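Local coordinates for G protein coupled receptor (Arabidopsis thaliana, PDB 3T33) that may take part in abscisic acid signalling as a zinc-binding member of the LanC-like protein family, at residues 298-301 / 302-305; 238-241 / 242-245; 343-346 / 347-350; 408-411 / 412-415; 309-312 / 313-317. All coordinates share one frame; numbering follows the deposited sequence.

Contact 1 of 5, residues 298-301 / 302-305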
# COMPACT_ATOMS: atom_id res chain seq x y z
N LEU A 298 -7.19 9.73 3.62
CA LEU A 298 -7.38 10.98 4.40
C LEU A 298 -6.02 11.60 4.76
O LEU A 298 -5.83 12.80 4.71
CB LEU A 298 -8.22 10.72 5.64
CG LEU A 298 -9.66 10.36 5.22
CD1 LEU A 298 -10.43 9.95 6.42
CD2 LEU A 298 -10.30 11.60 4.55
N VAL A 299 -5.02 10.76 5.03
CA VAL A 299 -3.70 11.34 5.32
C VAL A 299 -3.28 12.18 4.16
O VAL A 299 -2.81 13.32 4.37
CB VAL A 299 -2.59 10.29 5.66
CG1 VAL A 299 -1.16 10.87 5.45
CG2 VAL A 299 -2.77 9.81 7.07
N LYS A 300 -3.46 11.64 2.95
CA LYS A 300 -3.12 12.39 1.71
C LYS A 300 -4.02 13.63 1.57
O LYS A 300 -3.56 14.73 1.29
CB LYS A 300 -3.21 11.48 0.47
CG LYS A 300 -3.06 12.20 -0.83
CD LYS A 300 -1.66 12.68 -1.03
CE LYS A 300 -1.56 13.38 -2.32
NZ LYS A 300 -0.28 14.16 -2.45
N ALA A 301 -5.30 13.48 1.77
CA ALA A 301 -6.17 14.69 1.76
C ALA A 301 -5.58 15.71 2.75
O ALA A 301 -5.36 16.88 2.41
CB ALA A 301 -7.57 14.34 2.13
N ALA A 302 -5.26 15.25 3.95
CA ALA A 302 -4.74 16.14 4.96
C ALA A 302 -3.52 16.89 4.51
O ALA A 302 -3.42 18.08 4.79
CB ALA A 302 -4.44 15.40 6.25
N GLN A 303 -2.57 16.21 3.85
CA GLN A 303 -1.32 16.86 3.38
C GLN A 303 -1.56 17.89 2.27
O GLN A 303 -0.85 18.88 2.17
CB GLN A 303 -0.29 15.83 2.86
CG GLN A 303 0.72 15.28 3.88
CD GLN A 303 1.41 13.94 3.43
OE1 GLN A 303 1.14 13.43 2.32
NE2 GLN A 303 2.27 13.37 4.30
N VAL A 304 -2.52 17.61 1.41
CA VAL A 304 -2.74 18.46 0.24
C VAL A 304 -3.62 19.64 0.60
O VAL A 304 -3.39 20.77 0.14
CB VAL A 304 -3.52 17.73 -0.91
CG1 VAL A 304 -3.59 18.63 -2.13
CG2 VAL A 304 -2.87 16.45 -1.28
N TYR A 305 -4.65 19.37 1.40
CA TYR A 305 -5.70 20.36 1.66
C TYR A 305 -5.53 21.13 2.96
O TYR A 305 -5.92 22.29 3.04
CB TYR A 305 -7.08 19.73 1.52
CG TYR A 305 -7.20 19.19 0.11
CD1 TYR A 305 -6.79 19.99 -0.96
CD2 TYR A 305 -7.68 17.89 -0.16
CE1 TYR A 305 -6.87 19.53 -2.27
CE2 TYR A 305 -7.77 17.40 -1.51
CZ TYR A 305 -7.35 18.24 -2.55
OH TYR A 305 -7.39 17.84 -3.87

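Contact 2 of 5, residues 238-241 / 242-245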
# COMPACT_ATOMS: atom_id res chain seq x y z
N GLY A 238 -9.51 4.85 -3.19
CA GLY A 238 -8.42 4.59 -4.13
C GLY A 238 -8.45 5.52 -5.30
O GLY A 238 -7.40 5.98 -5.81
N ILE A 239 -9.66 5.80 -5.77
CA ILE A 239 -9.83 6.79 -6.85
C ILE A 239 -9.50 8.21 -6.42
O ILE A 239 -8.78 8.90 -7.13
CB ILE A 239 -11.28 6.74 -7.43
CG1 ILE A 239 -11.59 5.29 -7.90
CG2 ILE A 239 -11.41 7.74 -8.58
CD1 ILE A 239 -13.06 5.01 -8.31
N MET A 240 -10.06 8.66 -5.31
CA MET A 240 -9.74 10.02 -4.80
C MET A 240 -8.24 10.16 -4.56
O MET A 240 -7.61 11.16 -4.97
CB MET A 240 -10.50 10.26 -3.49
CG MET A 240 -12.02 10.15 -3.67
SD MET A 240 -12.68 11.16 -5.02
CE MET A 240 -13.43 9.80 -6.02
N ASN A 241 -7.67 9.12 -3.95
CA ASN A 241 -6.25 9.05 -3.65
C ASN A 241 -5.46 9.36 -4.90
O ASN A 241 -4.71 10.35 -4.93
CB ASN A 241 -5.83 7.70 -3.03
CG ASN A 241 -4.35 7.66 -2.64
OD1 ASN A 241 -3.54 6.95 -3.22
ND2 ASN A 241 -4.02 8.41 -1.64
N VAL A 242 -5.70 8.59 -5.96
CA VAL A 242 -4.98 8.85 -7.22
C VAL A 242 -5.21 10.28 -7.72
O VAL A 242 -4.30 10.93 -8.24
CB VAL A 242 -5.35 7.83 -8.37
CG1 VAL A 242 -4.31 7.91 -9.46
CG2 VAL A 242 -5.34 6.40 -7.84
N LEU A 243 -6.46 10.76 -7.60
CA LEU A 243 -6.76 12.06 -8.13
C LEU A 243 -5.98 13.11 -7.39
O LEU A 243 -5.49 14.04 -8.00
CB LEU A 243 -8.26 12.33 -8.11
CG LEU A 243 -9.09 11.48 -9.10
CD1 LEU A 243 -10.53 11.80 -8.83
CD2 LEU A 243 -8.71 11.75 -10.62
N MET A 244 -5.79 12.94 -6.08
CA MET A 244 -5.05 13.97 -5.32
C MET A 244 -3.62 14.07 -5.73
O MET A 244 -2.95 15.04 -5.39
CB MET A 244 -5.16 13.78 -3.82
CG MET A 244 -6.63 13.92 -3.39
SD MET A 244 -6.84 13.80 -1.62
CE MET A 244 -7.10 12.03 -1.42
N HIS A 245 -3.14 13.08 -6.47
CA HIS A 245 -1.75 13.08 -6.88
C HIS A 245 -1.50 13.80 -8.18
O HIS A 245 -0.34 13.82 -8.62
CB HIS A 245 -1.19 11.69 -6.89
CG HIS A 245 -0.94 11.13 -5.53
ND1 HIS A 245 0.21 11.42 -4.80
CD2 HIS A 245 -1.69 10.34 -4.74
CE1 HIS A 245 0.14 10.82 -3.63
NE2 HIS A 245 -0.99 10.16 -3.56

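Contact 3 of 5, residues 343-346 / 347-350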
# COMPACT_ATOMS: atom_id res chain seq x y z
N PHE A 343 -0.07 3.60 10.51
CA PHE A 343 0.71 4.35 11.51
C PHE A 343 1.87 5.12 10.95
O PHE A 343 2.08 6.26 11.31
CB PHE A 343 1.09 3.42 12.67
CG PHE A 343 -0.09 2.63 13.16
CD1 PHE A 343 -1.26 3.30 13.51
CD2 PHE A 343 -0.05 1.24 13.21
CE1 PHE A 343 -2.36 2.59 13.99
CE2 PHE A 343 -1.12 0.52 13.67
CZ PHE A 343 -2.30 1.18 14.04
N LEU A 344 2.61 4.50 10.05
CA LEU A 344 3.64 5.16 9.26
C LEU A 344 3.10 6.36 8.52
O LEU A 344 3.77 7.38 8.44
CB LEU A 344 4.22 4.22 8.22
CG LEU A 344 4.99 3.11 8.91
CD1 LEU A 344 5.48 2.09 7.84
CD2 LEU A 344 6.18 3.65 9.73
N SER A 345 1.89 6.26 8.02
CA SER A 345 1.36 7.40 7.29
C SER A 345 1.04 8.57 8.22
O SER A 345 1.21 9.73 7.87
CB SER A 345 0.07 7.00 6.50
OG SER A 345 -0.11 7.89 5.37
N LEU A 346 0.56 8.24 9.42
CA LEU A 346 0.12 9.27 10.40
C LEU A 346 1.40 9.94 10.97
O LEU A 346 1.49 11.17 11.12
CB LEU A 346 -0.73 8.60 11.49
CG LEU A 346 -2.15 8.36 11.00
CD1 LEU A 346 -2.87 7.35 11.85
CD2 LEU A 346 -2.88 9.69 10.99
N TYR A 347 2.43 9.11 11.11
CA TYR A 347 3.73 9.57 11.54
C TYR A 347 4.37 10.47 10.52
O TYR A 347 4.86 11.52 10.88
CB TYR A 347 4.65 8.36 11.83
CG TYR A 347 6.05 8.75 12.26
CD1 TYR A 347 6.28 9.57 13.42
CD2 TYR A 347 7.17 8.31 11.54
CE1 TYR A 347 7.60 9.90 13.81
CE2 TYR A 347 8.48 8.62 11.95
CZ TYR A 347 8.67 9.41 13.09
OH TYR A 347 9.95 9.73 13.45
N ARG A 348 4.36 10.09 9.24
CA ARG A 348 4.82 11.02 8.23
C ARG A 348 4.08 12.36 8.30
O ARG A 348 4.71 13.40 8.15
CB ARG A 348 4.65 10.47 6.82
CG ARG A 348 5.44 9.18 6.47
CD ARG A 348 5.53 9.00 4.91
NE ARG A 348 4.22 8.62 4.40
CZ ARG A 348 3.50 9.36 3.58
NH1 ARG A 348 3.98 10.49 3.10
NH2 ARG A 348 2.31 8.94 3.22
N LEU A 349 2.77 12.32 8.51
CA LEU A 349 1.96 13.54 8.50
C LEU A 349 2.17 14.42 9.79
O LEU A 349 2.27 15.61 9.67
CB LEU A 349 0.50 13.18 8.37
CG LEU A 349 -0.48 14.32 8.54
CD1 LEU A 349 -0.46 15.24 7.30
CD2 LEU A 349 -1.90 13.83 8.85
N THR A 350 2.25 13.80 10.99
CA THR A 350 2.25 14.56 12.25
C THR A 350 3.63 14.73 12.91
O THR A 350 3.82 15.65 13.76
CB THR A 350 1.30 13.94 13.27
OG1 THR A 350 1.69 12.58 13.53
CG2 THR A 350 -0.12 13.90 12.73

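Contact 4 of 5, residues 408-411 / 412-415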
# COMPACT_ATOMS: atom_id res chain seq x y z
N ALA A 408 8.63 5.72 4.09
CA ALA A 408 7.80 4.54 3.83
C ALA A 408 6.49 4.87 3.16
O ALA A 408 5.75 5.70 3.66
CB ALA A 408 7.51 3.83 5.10
N LEU A 409 6.25 4.22 2.01
CA LEU A 409 5.03 4.34 1.19
C LEU A 409 4.29 3.00 0.96
O LEU A 409 4.92 2.09 0.49
CB LEU A 409 5.40 4.93 -0.17
CG LEU A 409 6.01 6.34 -0.04
CD1 LEU A 409 6.65 6.83 -1.41
CD2 LEU A 409 5.00 7.38 0.47
N PHE A 410 2.98 2.89 1.29
CA PHE A 410 2.24 1.63 1.03
C PHE A 410 2.40 1.27 -0.49
O PHE A 410 2.14 2.10 -1.35
CB PHE A 410 0.77 1.78 1.41
CG PHE A 410 -0.05 0.50 1.31
CD1 PHE A 410 -0.42 -0.04 0.09
CD2 PHE A 410 -0.50 -0.13 2.44
CE1 PHE A 410 -1.21 -1.22 0.01
CE2 PHE A 410 -1.27 -1.31 2.36
CZ PHE A 410 -1.62 -1.83 1.12
N PRO A 411 2.92 0.06 -0.80
CA PRO A 411 3.29 -0.30 -2.20
C PRO A 411 2.06 -0.24 -3.12
O PRO A 411 0.99 -0.79 -2.79
CB PRO A 411 3.81 -1.73 -2.07
CG PRO A 411 3.12 -2.28 -0.85
CD PRO A 411 2.86 -1.10 0.10
N GLY A 412 2.17 0.47 -4.24
CA GLY A 412 1.05 0.53 -5.15
C GLY A 412 -0.10 1.41 -4.65
O GLY A 412 -1.17 1.42 -5.26
N TYR A 413 0.12 2.15 -3.56
CA TYR A 413 -0.91 3.04 -3.05
C TYR A 413 -0.42 4.46 -2.82
O TYR A 413 -0.88 5.43 -3.45
CB TYR A 413 -1.60 2.49 -1.81
CG TYR A 413 -3.01 3.11 -1.64
CD1 TYR A 413 -4.07 2.75 -2.53
CD2 TYR A 413 -3.27 4.07 -0.65
CE1 TYR A 413 -5.38 3.29 -2.39
CE2 TYR A 413 -4.57 4.64 -0.48
CZ TYR A 413 -5.61 4.25 -1.37
OH TYR A 413 -6.87 4.84 -1.26
N GLU A 414 0.54 4.61 -1.92
CA GLU A 414 1.10 5.93 -1.66
C GLU A 414 2.23 6.32 -2.59
O GLU A 414 3.11 5.55 -2.95
CB GLU A 414 1.57 6.03 -0.18
CG GLU A 414 0.45 5.89 0.80
CD GLU A 414 0.90 5.93 2.25
OE1 GLU A 414 1.62 4.99 2.68
OE2 GLU A 414 0.51 6.90 2.96
N LEU A 415 2.20 7.55 -2.95
CA LEU A 415 3.22 8.11 -3.75
C LEU A 415 3.83 9.23 -2.89
O LEU A 415 4.74 9.86 -3.34
CB LEU A 415 2.55 8.71 -4.99
CG LEU A 415 2.68 8.20 -6.42
CD1 LEU A 415 3.69 7.06 -6.68
CD2 LEU A 415 1.34 7.96 -7.03

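Contact 5 of 5, residues 309-312 / 313-317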
# COMPACT_ATOMS: atom_id res chain seq x y z
N GLU A 309 -10.85 18.92 9.34
CA GLU A 309 -11.74 17.77 9.12
C GLU A 309 -10.96 16.50 8.75
O GLU A 309 -11.32 15.42 9.20
CB GLU A 309 -12.76 18.07 8.02
CG GLU A 309 -13.81 16.94 7.82
CD GLU A 309 -14.70 17.13 6.58
OE1 GLU A 309 -14.38 18.02 5.75
OE2 GLU A 309 -15.71 16.39 6.46
N PHE A 310 -9.92 16.65 7.91
CA PHE A 310 -9.21 15.55 7.28
C PHE A 310 -8.18 15.03 8.25
O PHE A 310 -8.21 13.85 8.56
CB PHE A 310 -8.54 15.97 5.93
CG PHE A 310 -9.52 16.23 4.77
CD1 PHE A 310 -10.76 15.59 4.71
CD2 PHE A 310 -9.19 17.11 3.75
CE1 PHE A 310 -11.67 15.84 3.68
CE2 PHE A 310 -10.07 17.35 2.71
CZ PHE A 310 -11.33 16.71 2.68
N VAL A 311 -7.33 15.93 8.78
CA VAL A 311 -6.39 15.61 9.85
C VAL A 311 -7.06 14.75 10.94
O VAL A 311 -6.61 13.64 11.26
CB VAL A 311 -5.83 16.90 10.51
CG1 VAL A 311 -4.79 16.58 11.57
CG2 VAL A 311 -5.18 17.77 9.51
N GLU A 312 -8.19 15.23 11.46
CA GLU A 312 -8.79 14.58 12.60
C GLU A 312 -9.42 13.28 12.20
O GLU A 312 -9.37 12.29 12.96
CB GLU A 312 -9.84 15.50 13.29
CG GLU A 312 -9.22 16.65 14.14
CD GLU A 312 -10.29 17.44 14.95
OE1 GLU A 312 -11.51 17.22 14.71
OE2 GLU A 312 -9.90 18.25 15.85
N ALA A 313 -10.02 13.27 11.01
CA ALA A 313 -10.63 12.07 10.48
C ALA A 313 -9.58 10.96 10.25
O ALA A 313 -9.82 9.79 10.57
CB ALA A 313 -11.39 12.38 9.20
N ALA A 314 -8.42 11.36 9.71
CA ALA A 314 -7.27 10.45 9.55
C ALA A 314 -6.86 9.86 10.89
O ALA A 314 -6.67 8.65 10.99
CB ALA A 314 -6.06 11.16 8.92
N MET A 315 -6.77 10.72 11.93
CA MET A 315 -6.36 10.27 13.25
C MET A 315 -7.38 9.33 13.78
O MET A 315 -7.03 8.31 14.38
CB MET A 315 -6.08 11.44 14.24
CG MET A 315 -4.75 12.22 13.93
SD MET A 315 -4.24 13.70 14.93
CE MET A 315 -5.74 14.64 14.98
N GLU A 316 -8.64 9.62 13.52
CA GLU A 316 -9.72 8.76 14.05
C GLU A 316 -9.78 7.41 13.40
O GLU A 316 -10.11 6.41 14.04
CB GLU A 316 -11.08 9.45 13.88
CG GLU A 316 -11.25 10.64 14.78
CD GLU A 316 -12.70 11.17 14.79
OE1 GLU A 316 -12.87 12.42 14.72
OE2 GLU A 316 -13.67 10.34 14.86
N ALA A 317 -9.51 7.39 12.09
CA ALA A 317 -9.38 6.14 11.34
C ALA A 317 -8.19 5.33 11.91
O ALA A 317 -8.28 4.12 12.05
CB ALA A 317 -9.20 6.44 9.85

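Contact 1 of 5, residues 298-301 / 302-305
The ring of Y305 lies back against A301, one turn earlier on the same helix, with CD2 of Y305 4.2 Å from CB of A301. The carbonyl oxygen of A301 meets this ring obliquely, A301 O standing 3.6 Å from Y305 CD2. One face carries the adjacent V304, whose CG1 lies 3.4 Å above the ring plane of Y305, displaced toward the rim. A chi1 of -59° sets CG of Y305 beside its own backbone N, which brings the ring beside that carbonyl. A301 O accepts Y305 N at 2.8 Å and, more weakly, V304 N. The aliphatic part of K300 passes over the other methyl of V304: bent at chi2 (70°), the lysine brings CE to 3.5 Å from V304 CG2, closer than carbon atoms normally pack. Its NZ runs on past the same methyl, 3.6 Å from V304 CG2. Around the turn, V299 and Q303 face helix 336-350, L298 and A301 meet helices 308-324 and 250-265, and K300 lies on helix 236-244. One helix flanked by several others in this way is consistent with the inner layer of the alpha/alpha toroid of LanC-like proteins.

Contact 2 of 5, residues 238-241 / 242-245
I239 and L243 run side by side and point the same way, with CG2 of I239 4.2 Å from CD1 of L243. CD1 of L243 also approaches the sulfur of M240, making a small apolar cluster on this side of helix 236-244. M244 bends only at its end: chi3 (-90°) carries the terminal CE back along the helix to 3.8 Å from N241 CA and 4.4 Å from M240 CB. N241 and H245 slant across one another, their amide and imidazole planes 74° apart. The imidazole presents its edge to the chain, CD2 of H245 lying 3.0 Å from N241 O and near the ring plane. V242 is pressed close as well, with CG2 only 2.9 Å from G238 O, while V242 N bonds to that same oxygen at 3.1 Å. Outward, L243 packs on I205 and F206 of helix 195-212, V242 on A175 and L178 of helix 174-188, and N241 on Y413. The chemistry is therefore mostly apolar and buried, with carbonyl oxygens meeting carbon as well as N-H groups; the C-H at CD2 of H245, the most polarised of these carbon partners, probably makes a mildly favourable electrostatic contact with N241 O.

Contact 3 of 5, residues 343-346 / 347-350
T350 grips the carbonyl of L346 twice: its backbone N lies 2.7 Å from L346 O and its hydroxyl OG1 2.8 Å from the same L346 O. The backbone N-H comes in along the C=O direction, whereas OG1 donates from above the carbonyl plane, 47° out of it, and does not use an in-plane lone pair. A chi1 of 59° tucks OG1 between the backbone N and carbonyl carbon of T350, the position from which it can reach back one turn. The same hydroxyl is hydrogen-bonded to N of N352 just beyond the helix, which links the last turn to the chain that follows. Two residues earlier, CG of R348 rests 3.1 Å from L344 O, and the arginine then bends at chi3 (-72°). That bend brings its NH2 to 3.4 Å from OG of S345.

Both polar ends are positioned by one residue of the C-terminal tail: OE2 of E414 makes a salt bridge with R348 NH2 and a hydrogen bond with S345 OG. Farther out, L344 packs on A408 and P405, F343 meets F362 of helix 353-375 edge-to-face, and L346 and T350 both lie on Y355. S345 also touches L296 of helix 291-305. A backbone carbonyl taken by a threonine hydroxyl four residues on is a common feature of alpha-helices, here at the end of a helix of the LanC-like toroid whose S345 and R348 bind E414 of the C-terminal tail.

Contact 4 of 5, residues 408-411 / 412-415
F410 to Y413 form a type II beta turn with P411 and G412 at its corners, closed by Y413 N bonding to F410 O at 3.0 Å. The positive phi (73°) suits glycine at the second corner. The oxygen of F410 takes a second bond, from E414 N at 3.0 Å; this one lies in the carbonyl plane on a lone pair, while Y413 N comes from above it. The E414 side chain, extended beyond CG, reaches across to the chain before the turn and places OE1 2.9 Å from F410 N in a nearly straight bond (174°), using the anti lone pair. Its other oxygen belongs to R348 and S345, so the carboxylate ties the turn to helix 336-350.

F410 and Y413 slant past each other, CD1 of the phenylalanine 3.4 Å from CB of the tyrosine. W287 brings them together again, stacking on the F410 ring and meeting Y413 edge-to-face, while Y413 OH is bonded to T297. The F410 side chain is about 6 Å from that of C333 and about 8 Å from the zinc ion (nearest atoms), so this C-terminal turn packs beside the metal centre without supplying a ligand to it. Over the carboxylate's stem lies L409, its CD2 3.7 Å from CB of E414.

Contact 5 of 5, residues 309-312 / 313-317
V311 and M315, E312 and E316 are i to i+4 pairs on one alpha-helix, 308-324, consistent with the outer layer of the LanC-like toroid. Main-chain hydrogen bonds come first: A314 N to F310 O and E316 N to E312 O are both 2.8 Å, and M315 N reaches V311 O at 3.0 Å. A313 N also bonds to E309 O, and CB of A313 lies 3.0 Å from that same E309 O, a tight fit.

Among the charged groups, E312 and E316 bring like charges near each other, their OE1 atoms 5.0 Å apart. E316 is turned to a salt bridge with R267, which probably offsets the repulsion; its CG rests 3.1 Å from E312 O on the way. E312 itself has a long, weak ion pair with K308.

Apolar contacts divide between two sides. F310 and A313 pack on I264 of helix 250-265, with F310 also on L260, and A317 meets A295 of helix 291-305. Elsewhere on the helix V311 and M315 lie alongside, pointing the same way. The methionine bends at chi3 (-48°), and its methyl CE ends 4.0 Å from V311 CG1 and 4.1 Å from CG of E312.

Contacts 2 and 4 are buried and contacts 1, 3 and 5 only partly so; contact 4 is nearest the chain centre, beside the zinc, and contact 5 the farthest out. Contacts 1, 3 and 5 each lie within one helix, contact 2 runs just past the end of its helix, and contact 4 is a turn of the C-terminal tail. Contact 1 touches contacts 2, 3 and 5, K300 CE reaching H245 CE1 at 3.3 Å. Contact 3 is joined to contact 4 by charge and hydrogen bonds, whereas contacts 1 and 5 meet through apolar packing. Chemistry shifts accordingly: carboxylate-held polar groups at contacts 3 and 4, mostly apolar packing at contact 2, and at contact 5 apolar packing with partly exposed glutamates.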